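Local coordinates for protein peptidase, zinc-dependent (Methanocorpusculum labreanum, PDB 3LMC) that is probably a metallopeptidase of family M54 and binds a zinc ion and, at a separate site, an iron ion, at residues 62-65 against 70-73; 125-128 against 134-137. All blocks are in the same frame, centred on the assembly; numbering follows the deposited sequence.

Overall arrangement
Contacts 1 and 2 lie on opposite sides of the chain's centre, their own centres about 31 Å apart and their nearest atoms about 20 Å apart, so neither touches the other. Contact 1 (62-65 against 70-73) is an apolar corner between helices 53-66 and 68-71, close to the five-stranded sheet. Contact 2 (125-128 against 134-137) is a water-bridged surface contact between the loop after strand 117-120 and the start of helix 136-154. Neither reaches a metal site, but that helix carries His149 and His153 of the HExxH motif, which bind zinc together with His159. The iron ion is held separately by Cys160, Cys165, Cys184 and Cys187.

Contact 1: 62-65 against 70-73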
loop_
_atom_site.group_PDB
_atom_site.type_symbol
_atom_site.label_atom_id
_atom_site.label_comp_id
_atom_site.label_asym_id
_atom_site.label_seq_id
_atom_site.Cartn_x
_atom_site.Cartn_y
_atom_site.Cartn_z
HETATM N N MSE A 62 11.761 7.412 6.647
HETATM C CA MSE A 62 12.251 8.563 7.407
HETATM C C MSE A 62 11.143 9.257 8.192
HETATM O O MSE A 62 11.341 9.661 9.338
HETATM C CB MSE A 62 12.917 9.566 6.480
HETATM C CG MSE A 62 14.141 9.024 5.773
HETATM SE SE MSE A 62 15.074 10.508 4.955
HETATM C CE MSE A 62 14.667 11.858 6.336
ATOM N N PHE A 63 9.977 9.399 7.569
ATOM C CA PHE A 63 8.836 10.020 8.230
ATOM C C PHE A 63 8.400 9.224 9.468
ATOM O O PHE A 63 8.158 9.790 10.541
ATOM C CB PHE A 63 7.655 10.154 7.254
ATOM C CG PHE A 63 6.462 10.798 7.856
ATOM C CD1 PHE A 63 6.400 12.183 7.987
ATOM C CD2 PHE A 63 5.397 10.028 8.309
ATOM C CE1 PHE A 63 5.283 12.794 8.551
ATOM C CE2 PHE A 63 4.274 10.632 8.873
ATOM C CZ PHE A 63 4.221 12.017 8.994
ATOM N N ARG A 64 8.279 7.913 9.315
ATOM C CA ARG A 64 7.919 7.075 10.449
ATOM C C ARG A 64 8.911 7.264 11.605
ATOM O O ARG A 64 8.508 7.491 12.745
ATOM C CB ARG A 64 7.884 5.605 10.041
ATOM C CG ARG A 64 7.587 4.636 11.192
ATOM C CD ARG A 64 7.562 3.190 10.674
ATOM N NE ARG A 64 8.804 2.918 9.968
ATOM C CZ ARG A 64 8.923 2.091 8.938
ATOM N NH1 ARG A 64 7.872 1.406 8.502
ATOM N NH2 ARG A 64 10.106 1.945 8.353
ATOM N N ARG A 65 10.205 7.179 11.310
ATOM C CA ARG A 65 11.204 7.253 12.374
ATOM C C ARG A 65 11.140 8.601 13.092
ATOM O O ARG A 65 11.348 8.684 14.307
ATOM C CB ARG A 65 12.610 7.001 11.835
ATOM C CG ARG A 65 13.705 7.232 12.871
ATOM C CD ARG A 65 14.994 6.533 12.486
ATOM N NE ARG A 65 15.524 7.012 11.211
ATOM C CZ ARG A 65 15.301 6.427 10.036
ATOM N NH1 ARG A 65 14.544 5.338 9.961
ATOM N NH2 ARG A 65 15.838 6.934 8.931
ATOM N N ILE A 70 3.091 9.568 16.297
ATOM C CA ILE A 70 2.077 8.934 15.443
ATOM C C ILE A 70 2.113 7.393 15.466
ATOM O O ILE A 70 1.094 6.763 15.724
ATOM C CB ILE A 70 2.149 9.431 13.980
ATOM C CG1 ILE A 70 1.943 10.941 13.910
ATOM C CG2 ILE A 70 1.086 8.760 13.133
ATOM C CD1 ILE A 70 1.867 11.456 12.490
ATOM N N PHE A 71 3.276 6.789 15.215
ATOM C CA PHE A 71 3.322 5.340 14.954
ATOM C C PHE A 71 3.743 4.421 16.112
ATOM O O PHE A 71 3.482 3.213 16.064
ATOM C CB PHE A 71 4.208 5.047 13.739
ATOM C CG PHE A 71 3.774 5.762 12.492
ATOM C CD1 PHE A 71 2.720 5.276 11.727
ATOM C CD2 PHE A 71 4.411 6.929 12.086
ATOM C CE1 PHE A 71 2.313 5.948 10.580
ATOM C CE2 PHE A 71 4.014 7.597 10.932
ATOM C CZ PHE A 71 2.970 7.110 10.185
ATOM N N LYS A 72 4.401 4.970 17.129
ATOM C CA LYS A 72 4.929 4.142 18.218
ATOM C C LYS A 72 3.831 3.761 19.210
ATOM O O LYS A 72 3.160 4.637 19.744
ATOM C CB LYS A 72 6.066 4.877 18.930
ATOM C CG LYS A 72 6.612 4.163 20.154
ATOM C CD LYS A 72 7.717 4.969 20.828
ATOM C CE LYS A 72 7.159 5.918 21.886
ATOM N NZ LYS A 72 6.332 5.233 22.946
ATOM N N PRO A 73 3.629 2.452 19.450
ATOM C CA PRO A 73 2.675 2.025 20.481
ATOM C C PRO A 73 3.039 2.673 21.812
ATOM O O PRO A 73 4.220 2.916 22.055
ATOM C CB PRO A 73 2.905 0.513 20.568
ATOM C CG PRO A 73 3.434 0.137 19.240
ATOM C CD PRO A 73 4.280 1.306 18.794
#
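Arg64 and Phe71 bring their CA atoms to 6.7 Å, the nearest backbone approach between the end of helix 53-66 and the short helix 68-71 that follows almost at once. No hydrogen bond crosses here; the Phe71 ring does most of the joining. Its CG stands anti to the carbonyl carbon (chi1 -57°), which places the ring against Phe63 and Arg64. There Phe63 CE2 meets the edge of that ring, close to its plane, 3.7 Å from Phe71 CE2. Phe63 reaches this place because its CG is anti to the backbone N (chi1 -179°), and the two side chains cross at about a right angle. Phe63 CZ also lies 4.3 Å from the methyl Ile70 CD1. The other methyl branch, Ile70 CG2, sits 3.7 Å above the plane of the neighbouring Phe71 ring, over its centre. Arg64 meets the ring chiefly through carbon: its CA is 3.9 Å and its CG 4.0 Å from Phe71 CD2. The chain then bends at chi3 and takes the guanidinium away to Asp61, Asn85 and the carbonyls of Glu89, Leu115 and Gly116. Phe71 continues inward against Ile34 and Ile91 and meets His4 edge-to-face, so the helical corner packs on strands of the five-stranded sheet. With an alanine at Phe71 a gap is likely to open between the corner and these strands, leaving the Phe63 ring and the Arg64 methylene without their apolar mate. The chemistry thus divides along Arg64: its aliphatic base belongs to the hydrophobic packing, while its buried guanidinium is satisfied beyond the contact by the Asp61 carboxylate, the Asn85 side-chain oxygen and backbone carbonyls, which probably fix its rotation.

Contact 2: 125-128 against 134-137; sequences LQNE and ADDS
Glu128 and Asn127 touch Ala134 and Asp135 with their polar ends, yet no direct hydrogen bond joins the two segments. Glu128 is bent at chi2 (92°), which folds its carboxylate back until OE2 lies 3.2 Å from the methyl Ala134 CB. Beside it, Asn127 ND2 comes within 3.3 Å of Asp135 CB, the amide and the carboxylate turned 81° apart. Two waters bridge the segments instead. One accepts from Asn127 N (2.8 Å to the water) and donates to Asp135 O. The other donates to Glu128 OE1 (2.9 Å to the water) and accepts from Asp135 N, so both backbone polar groups of Asp135 are tied to 125-128 through solvent. Asp135 is the N-cap of helix 136-154, the helix that bears the zinc ligands His149 and His153 further along; its OD1 accepts from Ala138 N in the first turn. Around this shell, the Asn127 amide is gripped at both ends: ND2 donates to Tyr133 O, just before Ala134, and OD1 accepts from Arg142 NH1, which also makes a weak hydrogen bond to Leu125 O. The Leu125 side chain places this end of the loop against Leu173 and Leu176 of helix 173-178.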
loop_
_atom_site.group_PDB
_atom_site.type_symbol
_atom_site.label_atom_id
_atom_site.label_comp_id
_atom_site.label_asym_id
_atom_site.label_seq_id
_atom_site.Cartn_x
_atom_site.Cartn_y
_atom_site.Cartn_z
ATOM N N LEU A 125 -6.107 2.974 -10.856
ATOM C CA LEU A 125 -7.130 2.064 -10.342
ATOM C C LEU A 125 -8.519 2.670 -10.494
ATOM O O LEU A 125 -9.504 1.952 -10.677
ATOM C CB LEU A 125 -6.866 1.734 -8.863
ATOM C CG LEU A 125 -5.477 1.161 -8.581
ATOM C CD1 LEU A 125 -5.290 0.740 -7.096
ATOM C CD2 LEU A 125 -5.198 -0.022 -9.518
ATOM N N GLN A 126 -8.583 3.998 -10.422
ATOM C CA GLN A 126 -9.823 4.732 -10.596
ATOM C C GLN A 126 -10.407 4.543 -12.007
ATOM O O GLN A 126 -9.687 4.622 -13.010
ATOM C CB GLN A 126 -9.589 6.224 -10.298
ATOM C CG GLN A 126 -8.536 6.878 -11.187
ATOM C CD GLN A 126 -8.443 8.388 -10.984
ATOM O OE1 GLN A 126 -9.334 9.010 -10.387
ATOM N NE2 GLN A 126 -7.363 8.985 -11.488
ATOM N N ASN A 127 -11.705 4.274 -12.080
ATOM C CA ASN A 127 -12.409 4.265 -13.364
ATOM C C ASN A 127 -12.096 5.514 -14.208
ATOM O O ASN A 127 -11.926 5.433 -15.421
ATOM C CB ASN A 127 -13.927 4.199 -13.140
ATOM C CG ASN A 127 -14.482 2.779 -13.164
ATOM O OD1 ASN A 127 -13.741 1.796 -13.170
ATOM N ND2 ASN A 127 -15.812 2.674 -13.184
ATOM N N GLU A 128 -12.050 6.678 -13.567
ATOM C CA GLU A 128 -11.865 7.930 -14.294
ATOM C C GLU A 128 -10.595 7.979 -15.146
ATOM O O GLU A 128 -10.565 8.660 -16.165
ATOM C CB GLU A 128 -11.893 9.123 -13.347
ATOM C CG GLU A 128 -13.244 9.337 -12.676
ATOM C CD GLU A 128 -13.336 8.620 -11.336
ATOM O OE1 GLU A 128 -12.774 7.510 -11.202
ATOM O OE2 GLU A 128 -13.961 9.175 -10.410
ATOM N N ALA A 134 -17.100 7.516 -12.197
ATOM C CA ALA A 134 -16.712 7.033 -10.875
ATOM C C ALA A 134 -17.454 5.750 -10.460
ATOM O O ALA A 134 -18.607 5.530 -10.821
ATOM C CB ALA A 134 -16.927 8.131 -9.828
ATOM N N ASP A 135 -16.776 4.906 -9.683
ATOM C CA ASP A 135 -17.375 3.700 -9.142
ATOM C C ASP A 135 -16.593 3.439 -7.854
ATOM O O ASP A 135 -15.488 2.869 -7.872
ATOM C CB ASP A 135 -17.231 2.548 -10.152
ATOM C CG ASP A 135 -17.868 1.240 -9.669
ATOM O OD1 ASP A 135 -18.139 1.110 -8.452
ATOM O OD2 ASP A 135 -18.078 0.334 -10.513
ATOM N N ASP A 136 -17.150 3.901 -6.742
ATOM C CA ASP A 136 -16.478 3.796 -5.456
ATOM C C ASP A 136 -16.211 2.351 -5.049
ATOM O O ASP A 136 -15.135 2.038 -4.540
ATOM C CB ASP A 136 -17.282 4.504 -4.370
ATOM C CG ASP A 136 -17.388 6.009 -4.602
ATOM O OD1 ASP A 136 -18.232 6.638 -3.941
ATOM O OD2 ASP A 136 -16.636 6.571 -5.432
ATOM N N SER A 137 -17.183 1.464 -5.258
ATOM C CA SER A 137 -16.984 0.063 -4.882
ATOM C C SER A 137 -15.849 -0.584 -5.668
ATOM O O SER A 137 -15.038 -1.314 -5.103
ATOM C CB SER A 137 -18.277 -0.736 -5.032
ATOM O OG SER A 137 -19.307 -0.136 -4.262
HETATM O O HOH W 1 -13.332 3.760 -9.914
HETATM O O HOH W 2 -13.820 6.024 -9.002
#